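Local coordinates for protein 1,4-dihydroxy-2-naphthoyl-CoA hydrolase (Prochlorococcus marinus, PDB 2HX5) that probably hydrolyses 1,4-dihydroxy-2-naphthoyl-CoA to 1,4-dihydroxy-2-naphthoate and CoA, a step in phylloquinone (vitamin K1) biosynthesis, at residues A[23-28]-A[78-83]; A[67-72]-A[118-123]; A[92-97]-A[131-136]. All blocks are in the same frame, centred on the assembly; numbering follows the deposited sequence.

Overall arrangement
Followed from the N terminus, the chain first closes a loop at interaction 1, where 23-28 meets 78-83 around helices 29-45 and 49-52 and strand 65-76. Interaction 2 starts inside that loop, at 67-72, and ends beyond it at 118-123, so the two cross. Interaction 3 (92-97 with 131-136) crosses interaction 2 in the same way but follows interaction 1 in series, on the opposite side of the chain's centre, about 33 Å away between centres. Interaction 2 pairs neighbouring strands of the hotdog sheet, interaction 3 ties the end of strand 85-96 to the loop entering helix 135-143, and the two touch where Ala-122 O lies 3.0 Å from Cys-131 N.

Interaction 1. Residues A[23-28]-A[78-83]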
loop_
_atom_site.group_PDB
_atom_site.type_symbol
_atom_site.label_atom_id
_atom_site.label_comp_id
_atom_site.label_asym_id
_atom_site.label_seq_id
_atom_site.Cartn_x
_atom_site.Cartn_y
_atom_site.Cartn_z
ATOM N N GLY A 23 -8.674 12.658 6.982
ATOM C CA GLY A 23 -9.592 12.006 7.928
ATOM C C GLY A 23 -10.575 11.054 7.267
ATOM O O GLY A 23 -11.589 10.703 7.880
ATOM N N VAL A 24 -10.301 10.614 6.030
ATOM C CA VAL A 24 -11.179 9.778 5.225
ATOM C C VAL A 24 -10.336 8.806 4.377
ATOM O O VAL A 24 -9.118 8.956 4.300
ATOM C CB VAL A 24 -12.051 10.598 4.267
ATOM C CG1 VAL A 24 -13.112 11.411 5.055
ATOM C CG2 VAL A 24 -11.195 11.452 3.404
HETATM N N MSE A 25 -10.965 7.819 3.757
HETATM C CA MSE A 25 -10.282 6.813 2.950
HETATM C C MSE A 25 -9.427 7.490 1.894
HETATM O O MSE A 25 -9.913 8.420 1.231
HETATM C CB MSE A 25 -11.302 5.911 2.282
HETATM C CG MSE A 25 -10.709 4.810 1.445
HETATM SE SE MSE A 25 -12.003 4.144 0.112
HETATM C CE MSE A 25 -12.144 5.721 -1.035
ATOM N N HIS A 26 -8.188 7.041 1.724
ATOM C CA HIS A 26 -7.390 7.513 0.635
ATOM C C HIS A 26 -7.845 6.835 -0.660
ATOM O O HIS A 26 -8.075 5.638 -0.735
ATOM C CB HIS A 26 -5.946 7.228 0.898
ATOM C CG HIS A 26 -5.038 7.945 -0.034
ATOM N ND1 HIS A 26 -4.958 9.309 -0.105
ATOM C CD2 HIS A 26 -4.225 7.471 -1.000
ATOM C CE1 HIS A 26 -4.103 9.642 -1.075
ATOM N NE2 HIS A 26 -3.660 8.551 -1.637
ATOM N N PHE A 27 -8.030 7.635 -1.711
ATOM C CA PHE A 27 -8.841 7.228 -2.859
ATOM C C PHE A 27 -8.484 5.894 -3.466
ATOM O O PHE A 27 -9.364 5.098 -3.761
ATOM C CB PHE A 27 -8.882 8.339 -3.975
ATOM C CG PHE A 27 -7.641 8.446 -4.799
ATOM C CD1 PHE A 27 -6.403 8.805 -4.284
ATOM C CD2 PHE A 27 -7.700 8.094 -6.124
ATOM C CE1 PHE A 27 -5.287 8.832 -5.082
ATOM C CE2 PHE A 27 -6.586 8.143 -6.914
ATOM C CZ PHE A 27 -5.383 8.497 -6.409
ATOM N N HIS A 28 -7.195 5.626 -3.664
ATOM C CA HIS A 28 -6.833 4.433 -4.419
ATOM C C HIS A 28 -7.070 3.139 -3.660
ATOM O O HIS A 28 -7.089 2.078 -4.280
ATOM C CB HIS A 28 -5.392 4.505 -4.976
ATOM C CG HIS A 28 -4.327 4.670 -3.957
ATOM N ND1 HIS A 28 -3.957 3.635 -3.129
ATOM C CD2 HIS A 28 -3.459 5.679 -3.722
ATOM C CE1 HIS A 28 -2.961 4.039 -2.359
ATOM N NE2 HIS A 28 -2.617 5.254 -2.726
ATOM N N ARG A 78 -19.632 9.747 -1.478
ATOM C CA ARG A 78 -19.704 10.163 -0.050
ATOM C C ARG A 78 -18.452 9.761 0.672
ATOM O O ARG A 78 -17.877 8.739 0.359
ATOM C CB ARG A 78 -20.904 9.481 0.607
ATOM C CG ARG A 78 -22.226 9.905 0.011
ATOM C CD ARG A 78 -23.386 9.082 0.465
ATOM N NE ARG A 78 -24.518 9.954 0.726
ATOM C CZ ARG A 78 -24.851 10.420 1.929
ATOM N NH1 ARG A 78 -24.162 10.072 3.023
ATOM N NH2 ARG A 78 -25.902 11.228 2.045
ATOM N N PRO A 79 -18.025 10.560 1.655
ATOM C CA PRO A 79 -16.806 10.207 2.385
ATOM C C PRO A 79 -16.923 8.873 3.130
ATOM O O PRO A 79 -17.990 8.512 3.659
ATOM C CB PRO A 79 -16.622 11.351 3.380
ATOM C CG PRO A 79 -17.877 12.071 3.387
ATOM C CD PRO A 79 -18.620 11.811 2.126
ATOM N N ILE A 80 -15.792 8.166 3.187
ATOM C CA ILE A 80 -15.712 6.859 3.795
ATOM C C ILE A 80 -14.709 6.960 4.910
ATOM O O ILE A 80 -13.622 7.534 4.710
ATOM C CB ILE A 80 -15.259 5.796 2.743
ATOM C CG1 ILE A 80 -16.381 5.586 1.703
ATOM C CG2 ILE A 80 -14.840 4.410 3.403
ATOM C CD1 ILE A 80 -15.971 4.792 0.452
ATOM N N HIS A 81 -15.078 6.461 6.082
ATOM C CA HIS A 81 -14.332 6.670 7.334
ATOM C C HIS A 81 -13.822 5.415 8.001
ATOM O O HIS A 81 -14.385 4.354 7.830
ATOM C CB HIS A 81 -15.271 7.367 8.346
ATOM C CG HIS A 81 -15.531 8.787 8.011
ATOM N ND1 HIS A 81 -16.726 9.223 7.473
ATOM C CD2 HIS A 81 -14.740 9.879 8.120
ATOM C CE1 HIS A 81 -16.653 10.527 7.260
ATOM N NE2 HIS A 81 -15.451 10.944 7.612
ATOM N N THR A 82 -12.761 5.543 8.799
ATOM C CA THR A 82 -12.252 4.403 9.551
ATOM C C THR A 82 -13.365 3.785 10.430
ATOM O O THR A 82 -14.095 4.485 11.153
ATOM C CB THR A 82 -10.902 4.718 10.334
ATOM O OG1 THR A 82 -10.800 3.896 11.498
ATOM C CG2 THR A 82 -10.822 6.158 10.781
ATOM N N GLY A 83 -13.486 2.470 10.357
ATOM C CA GLY A 83 -14.465 1.741 11.105
ATOM C C GLY A 83 -15.799 1.617 10.397
ATOM O O GLY A 83 -16.638 0.896 10.918
#
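The loop that carries Asp-20, the predicted active-site residue, and leads into the long central helix of the hotdog fold here meets the loop between strands 65-76 and 85-96. One backbone hydrogen bond joins the two segments: Met-25 N donates to Ile-80 O over 2.8 Å, with 157° at the hydrogen, and the N-H lies in the carbonyl plane. Two pairs of side chains accompany this bond, each lying side by side and pointing the same way. In the first, Met-25 and Ile-80 stand CB to CB at 4.0 Å. Because the selenomethionine chain bends at chi3 (67°), Met-25 SE turns to Ile-80 CD1, also at 4.0 Å. The second pair is Val-24 and His-81. Val-24 CG1 stands anti to its carbonyl carbon, which brings it to 3.5 Å from His-81 NE2, and the same methyl rests 3.9 Å from Pro-79 CB. At the edge of the His-81 ring and near its plane, Gly-23 O approaches His-81 CD2 to 3.3 Å, a contact with carbon. An alanine in place of His-81 would remove the ring and with it the contacts to Gly-23 O and Val-24 CG1, and would probably leave the loop at Gly-23 and Val-24 less firmly packed.

The bonded Met-25 directly precedes His-26, whose ND1 hydrogen-bonds Asp-20 OD2. Pro-79 O also accepts a bond from Arg-57 of the second subunit. Within the chain, Met-25 packs on Leu-30 and Trp-33 of helix 29-45 and on Phe-76 of strand 65-76, while Ile-80 reaches Trp-33 and Ala-113 of strand 111-124.

Interaction 2. Residues A[67-72]-A[118-123]; sequences LPIIHC and IRHLAI
A classic beta bulge in the antiparallel pair of strands 65-76 and 111-124 of the hotdog sheet sets how the side chains face each other: Ile-70 and His-71 both stand opposite Arg-119. Two backbone bonds fix it, Ile-70 N to Arg-119 O at 2.9 Å and Arg-119 N to His-71 O, also at 2.9 Å. On the face bearing Ile-69, Cys-72, Ile-118 and His-120, which turns to helix 29-45, Ile-69 and His-120 lie side by side. Ile-69 CG1 sits 3.9 Å from the His-120 ring centroid in a CH-pi contact. Ile-69 also crosses Ile-118 obliquely, CG1 meeting Ile-118 CG2 at 3.5 Å. The imidazole's rotation is set at its edge, where His-120 ND1 donates to Leu-67 O over 2.9 Å at 167°; the oxygen lies in the ring plane, but the donor stands 35° above the carbonyl plane. Phe-100 stacks on the ring too. On the other face the His-71 ring and Arg-119 guanidinium are nearly parallel, 10° apart, with His-71 CD2 over the guanidinium and 3.8 Å from Arg-119 NH2. Gln-101 takes Arg-119 NE, while His-71 bonds Gln-73 through NE2 and Asp-75 of the third subunit through ND1. His-71 and Cys-72 pair with a strand of that subunit, continuing the sheet; Leu-67, Pro-68 and Ile-69 line a pocket holding 2-ethoxyethanol. Just before the regular strand 69-72, Leu-121 N donates to Pro-68 O over 3.0 Å, and Pro-68 CD closes to 3.0 Å from Leu-121 O.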
loop_
_atom_site.group_PDB
_atom_site.type_symbol
_atom_site.label_atom_id
_atom_site.label_comp_id
_atom_site.label_asym_id
_atom_site.label_seq_id
_atom_site.Cartn_x
_atom_site.Cartn_y
_atom_site.Cartn_z
ATOM N N LEU A 67 -5.024 -12.562 -16.500
ATOM C CA LEU A 67 -6.262 -11.742 -16.572
ATOM C C LEU A 67 -5.913 -10.268 -16.282
ATOM O O LEU A 67 -6.458 -9.651 -15.311
ATOM C CB LEU A 67 -7.307 -12.266 -15.597
ATOM C CG LEU A 67 -7.779 -13.699 -15.739
ATOM C CD1 LEU A 67 -8.686 -14.125 -14.617
ATOM C CD2 LEU A 67 -8.530 -13.896 -17.057
ATOM N N PRO A 68 -5.022 -9.687 -17.062
ATOM C CA PRO A 68 -4.634 -8.295 -16.788
ATOM C C PRO A 68 -5.821 -7.325 -16.861
ATOM O O PRO A 68 -6.720 -7.434 -17.689
ATOM C CB PRO A 68 -3.659 -7.950 -17.897
ATOM C CG PRO A 68 -3.979 -8.925 -19.004
ATOM C CD PRO A 68 -4.317 -10.190 -18.257
ATOM N N ILE A 69 -5.772 -6.369 -15.966
ATOM C CA ILE A 69 -6.679 -5.258 -15.964
ATOM C C ILE A 69 -6.255 -4.278 -17.050
ATOM O O ILE A 69 -5.141 -3.741 -17.025
ATOM C CB ILE A 69 -6.757 -4.594 -14.554
ATOM C CG1 ILE A 69 -7.397 -5.621 -13.593
ATOM C CG2 ILE A 69 -7.514 -3.290 -14.561
ATOM C CD1 ILE A 69 -7.138 -5.395 -12.078
ATOM N N ILE A 70 -7.172 -3.987 -17.984
ATOM C CA ILE A 70 -6.890 -3.062 -19.052
ATOM C C ILE A 70 -7.520 -1.678 -18.832
ATOM O O ILE A 70 -7.121 -0.719 -19.494
ATOM C CB ILE A 70 -7.298 -3.634 -20.436
ATOM C CG1 ILE A 70 -8.742 -4.089 -20.444
ATOM C CG2 ILE A 70 -6.359 -4.790 -20.764
ATOM C CD1 ILE A 70 -9.371 -4.264 -21.862
ATOM N N HIS A 71 -8.512 -1.598 -17.959
ATOM C CA HIS A 71 -9.207 -0.328 -17.652
ATOM C C HIS A 71 -9.823 -0.450 -16.291
ATOM O O HIS A 71 -10.348 -1.502 -15.920
ATOM C CB HIS A 71 -10.290 -0.011 -18.690
ATOM C CG HIS A 71 -11.153 1.156 -18.334
ATOM N ND1 HIS A 71 -10.719 2.457 -18.486
ATOM C CD2 HIS A 71 -12.405 1.230 -17.814
ATOM C CE1 HIS A 71 -11.659 3.284 -18.048
ATOM N NE2 HIS A 71 -12.703 2.569 -17.649
ATOM N N CYS A 72 -9.793 0.619 -15.527
ATOM C CA CYS A 72 -10.608 0.708 -14.337
ATOM C C CYS A 72 -10.947 2.139 -14.027
ATOM O O CYS A 72 -10.316 3.080 -14.559
ATOM C CB CYS A 72 -9.947 0.103 -13.117
ATOM S SG CYS A 72 -8.363 0.912 -12.619
ATOM N N ILE A 118 -13.903 -2.525 -13.131
ATOM C CA ILE A 118 -12.613 -3.087 -13.486
ATOM C C ILE A 118 -12.831 -4.002 -14.668
ATOM O O ILE A 118 -13.679 -4.890 -14.601
ATOM C CB ILE A 118 -11.981 -3.861 -12.328
ATOM C CG1 ILE A 118 -11.704 -2.950 -11.141
ATOM C CG2 ILE A 118 -10.629 -4.488 -12.781
ATOM C CD1 ILE A 118 -10.998 -3.634 -9.944
ATOM N N ARG A 119 -12.095 -3.791 -15.762
ATOM C CA ARG A 119 -12.159 -4.618 -16.972
ATOM C C ARG A 119 -10.897 -5.389 -17.197
ATOM O O ARG A 119 -9.815 -4.834 -17.150
ATOM C CB ARG A 119 -12.440 -3.706 -18.174
ATOM C CG ARG A 119 -12.700 -4.436 -19.468
ATOM C CD ARG A 119 -12.976 -3.451 -20.648
ATOM N NE ARG A 119 -14.048 -2.534 -20.304
ATOM C CZ ARG A 119 -14.022 -1.192 -20.465
ATOM N NH1 ARG A 119 -13.029 -0.547 -21.101
ATOM N NH2 ARG A 119 -15.013 -0.462 -19.990
ATOM N N HIS A 120 -11.065 -6.703 -17.451
ATOM C CA HIS A 120 -9.985 -7.638 -17.653
ATOM C C HIS A 120 -9.975 -8.218 -19.042
ATOM O O HIS A 120 -11.053 -8.441 -19.617
ATOM C CB HIS A 120 -10.161 -8.842 -16.706
ATOM C CG HIS A 120 -10.146 -8.527 -15.233
ATOM N ND1 HIS A 120 -9.066 -8.820 -14.413
ATOM C CD2 HIS A 120 -11.114 -8.002 -14.433
ATOM C CE1 HIS A 120 -9.379 -8.427 -13.172
ATOM N NE2 HIS A 120 -10.620 -7.976 -13.154
ATOM N N LEU A 121 -8.789 -8.542 -19.536
ATOM C CA LEU A 121 -8.632 -9.270 -20.777
ATOM C C LEU A 121 -7.940 -10.585 -20.424
ATOM O O LEU A 121 -6.950 -10.574 -19.654
ATOM C CB LEU A 121 -7.746 -8.439 -21.719
ATOM C CG LEU A 121 -7.492 -8.771 -23.164
ATOM C CD1 LEU A 121 -8.801 -9.032 -23.915
ATOM C CD2 LEU A 121 -6.741 -7.561 -23.764
ATOM N N ALA A 122 -8.389 -11.673 -21.047
ATOM C CA ALA A 122 -7.675 -12.949 -20.916
ATOM C C ALA A 122 -6.568 -13.028 -21.972
ATOM O O ALA A 122 -6.848 -12.864 -23.166
ATOM C CB ALA A 122 -8.627 -14.162 -21.019
ATOM N N ILE A 123 -5.330 -13.264 -21.530
ATOM C CA ILE A 123 -4.203 -13.501 -22.424
ATOM C C ILE A 123 -3.446 -14.722 -21.979
ATOM O O ILE A 123 -3.433 -15.094 -20.804
ATOM C CB ILE A 123 -3.247 -12.294 -22.515
ATOM C CG1 ILE A 123 -2.555 -12.036 -21.174
ATOM C CG2 ILE A 123 -4.030 -11.075 -23.020
ATOM C CD1 ILE A 123 -1.582 -10.826 -21.181
#

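Interaction 3. Residues A[92-97]-A[131-136]; sequences PERLNP and CALPEG
Leu-133 N donates to Pro-97 O over 3.0 Å, with 166° at the hydrogen and the donor in the plane of the carbonyl; this is the one hydrogen bond between the segments. Pro-97 O also takes a CA-H...O contact from Ala-132 CA at 3.6 Å. Leu-133 adds its side chain: with CG anti to the carbonyl carbon (chi1 -69°) the isobutyl group folds back beside its own N-H, so that Leu-133 CG comes to 3.5 Å from Pro-97 O. Leu-133 CD1 reaches further along the strand end, 4.0 Å from Asn-96 O and 4.4 Å from Arg-94 CG. Thus one leucine covers the carbonyl that its own amide grips. Only 146 Å² is buried between the segments, both sides summed, as befits a contact at the surface.

The next shell holds both partners in place. On the strand side, Asn-96 OD1 bonds to Asn-98 N, an Asx turn that bends the chain through Pro-97, and a classic beta bulge puts Leu-95 and Asn-96 together opposite Ser-99. The chain of Arg-94 runs past Leu-133 CD1, bends at chi3, and forms salt bridges with Asp-138 and Glu-142, which ties the guanidinium to helix 135-143. On the other side, Leu-133 packs on Phe-100, Ala-122 and Leu-141, so its side chain bridges sheet and helix. Pro-134, which follows, is the N-cap of helix 135-143, so the amide bonded to Pro-97 O lies one residue before the N-cap.

The beta-hairpin joining strands 85-96 and 99-108 of the hotdog sheet is thus tied at its turn, by a backbone bond, to the loop that enters the C-terminal helix.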
loop_
_atom_site.group_PDB
_atom_site.type_symbol
_atom_site.label_atom_id
_atom_site.label_comp_id
_atom_site.label_asym_id
_atom_site.label_seq_id
_atom_site.Cartn_x
_atom_site.Cartn_y
_atom_site.Cartn_z
ATOM N N PRO A 92 -20.760 -8.842 -12.152
ATOM C CA PRO A 92 -19.895 -9.195 -13.270
ATOM C C PRO A 92 -20.629 -9.220 -14.618
ATOM O O PRO A 92 -21.840 -9.448 -14.644
ATOM C CB PRO A 92 -19.345 -10.589 -12.877
ATOM C CG PRO A 92 -19.946 -10.953 -11.540
ATOM C CD PRO A 92 -21.097 -10.027 -11.318
ATOM N N GLU A 93 -19.901 -8.977 -15.704
ATOM C CA GLU A 93 -20.464 -9.015 -17.051
ATOM C C GLU A 93 -19.428 -9.598 -17.970
ATOM O O GLU A 93 -18.319 -9.078 -18.063
ATOM C CB GLU A 93 -20.823 -7.617 -17.542
ATOM C CG GLU A 93 -21.477 -7.573 -18.908
ATOM C CD GLU A 93 -21.813 -6.130 -19.421
ATOM O OE1 GLU A 93 -21.822 -5.169 -18.624
ATOM O OE2 GLU A 93 -22.099 -5.969 -20.636
ATOM N N ARG A 94 -19.777 -10.701 -18.636
ATOM C CA ARG A 94 -18.971 -11.194 -19.744
ATOM C C ARG A 94 -19.128 -10.170 -20.843
ATOM O O ARG A 94 -20.248 -9.728 -21.134
ATOM C CB ARG A 94 -19.436 -12.561 -20.201
ATOM C CG ARG A 94 -18.548 -13.236 -21.209
ATOM C CD ARG A 94 -19.187 -14.542 -21.733
ATOM N NE ARG A 94 -19.055 -15.679 -20.806
ATOM C CZ ARG A 94 -20.033 -16.186 -20.044
ATOM N NH1 ARG A 94 -21.263 -15.672 -20.072
ATOM N NH2 ARG A 94 -19.782 -17.238 -19.248
ATOM N N LEU A 95 -18.021 -9.767 -21.436
ATOM C CA LEU A 95 -18.039 -8.827 -22.534
ATOM C C LEU A 95 -17.924 -9.549 -23.869
ATOM O O LEU A 95 -18.617 -9.235 -24.811
ATOM C CB LEU A 95 -16.929 -7.789 -22.404
ATOM C CG LEU A 95 -17.012 -6.832 -21.203
ATOM C CD1 LEU A 95 -15.770 -5.977 -21.101
ATOM C CD2 LEU A 95 -18.273 -5.908 -21.349
ATOM N N ASN A 96 -17.081 -10.555 -23.902
ATOM C CA ASN A 96 -16.905 -11.401 -25.073
ATOM C C ASN A 96 -16.185 -12.679 -24.597
ATOM O O ASN A 96 -15.969 -12.854 -23.389
ATOM C CB ASN A 96 -16.149 -10.608 -26.139
ATOM C CG ASN A 96 -14.760 -10.169 -25.713
ATOM O OD1 ASN A 96 -13.950 -10.961 -25.240
ATOM N ND2 ASN A 96 -14.466 -8.899 -25.920
ATOM N N PRO A 97 -15.863 -13.617 -25.509
ATOM C CA PRO A 97 -15.185 -14.839 -25.038
ATOM C C PRO A 97 -13.826 -14.650 -24.369
ATOM O O PRO A 97 -13.318 -15.600 -23.735
ATOM C CB PRO A 97 -15.056 -15.667 -26.345
ATOM C CG PRO A 97 -16.225 -15.201 -27.137
ATOM C CD PRO A 97 -16.200 -13.730 -26.947
ATOM N N CYS A 131 -6.722 -14.766 -25.462
ATOM C CA CYS A 131 -7.193 -16.146 -25.462
ATOM C C CYS A 131 -8.544 -16.259 -24.788
ATOM O O CYS A 131 -9.050 -15.273 -24.243
ATOM C CB CYS A 131 -6.178 -17.055 -24.784
ATOM S SG CYS A 131 -5.972 -16.791 -23.017
ATOM N N ALA A 132 -9.118 -17.452 -24.775
ATOM C CA ALA A 132 -10.404 -17.618 -24.094
ATOM C C ALA A 132 -10.294 -17.506 -22.583
ATOM O O ALA A 132 -9.268 -17.837 -21.979
ATOM C CB ALA A 132 -11.015 -18.952 -24.464
ATOM N N LEU A 133 -11.363 -17.011 -21.953
ATOM C CA LEU A 133 -11.442 -16.986 -20.491
ATOM C C LEU A 133 -11.229 -18.400 -19.906
ATOM O O LEU A 133 -11.691 -19.391 -20.488
ATOM C CB LEU A 133 -12.806 -16.432 -20.045
ATOM C CG LEU A 133 -13.034 -14.951 -20.331
ATOM C CD1 LEU A 133 -14.518 -14.648 -20.169
ATOM C CD2 LEU A 133 -12.148 -14.089 -19.448
ATOM N N PRO A 134 -10.534 -18.503 -18.758
ATOM C CA PRO A 134 -10.426 -19.805 -18.101
ATOM C C PRO A 134 -11.793 -20.354 -17.752
ATOM O O PRO A 134 -12.699 -19.624 -17.420
ATOM C CB PRO A 134 -9.675 -19.501 -16.808
ATOM C CG PRO A 134 -8.991 -18.253 -17.020
ATOM C CD PRO A 134 -9.866 -17.469 -17.957
ATOM N N GLU A 135 -11.913 -21.675 -17.768
ATOM C CA GLU A 135 -13.204 -22.311 -17.571
ATOM C C GLU A 135 -13.841 -21.930 -16.234
ATOM O O GLU A 135 -15.029 -21.765 -16.196
ATOM C CB GLU A 135 -13.076 -23.831 -17.664
ATOM C CG GLU A 135 -12.275 -24.472 -16.513
ATOM C CD GLU A 135 -13.180 -24.932 -15.339
ATOM O OE1 GLU A 135 -14.406 -25.087 -15.561
ATOM O OE2 GLU A 135 -12.657 -25.114 -14.210
ATOM N N GLY A 136 -13.069 -21.819 -15.161
ATOM C CA GLY A 136 -13.628 -21.481 -13.854
ATOM C C GLY A 136 -14.203 -20.090 -13.833
ATOM O O GLY A 136 -15.243 -19.845 -13.223
#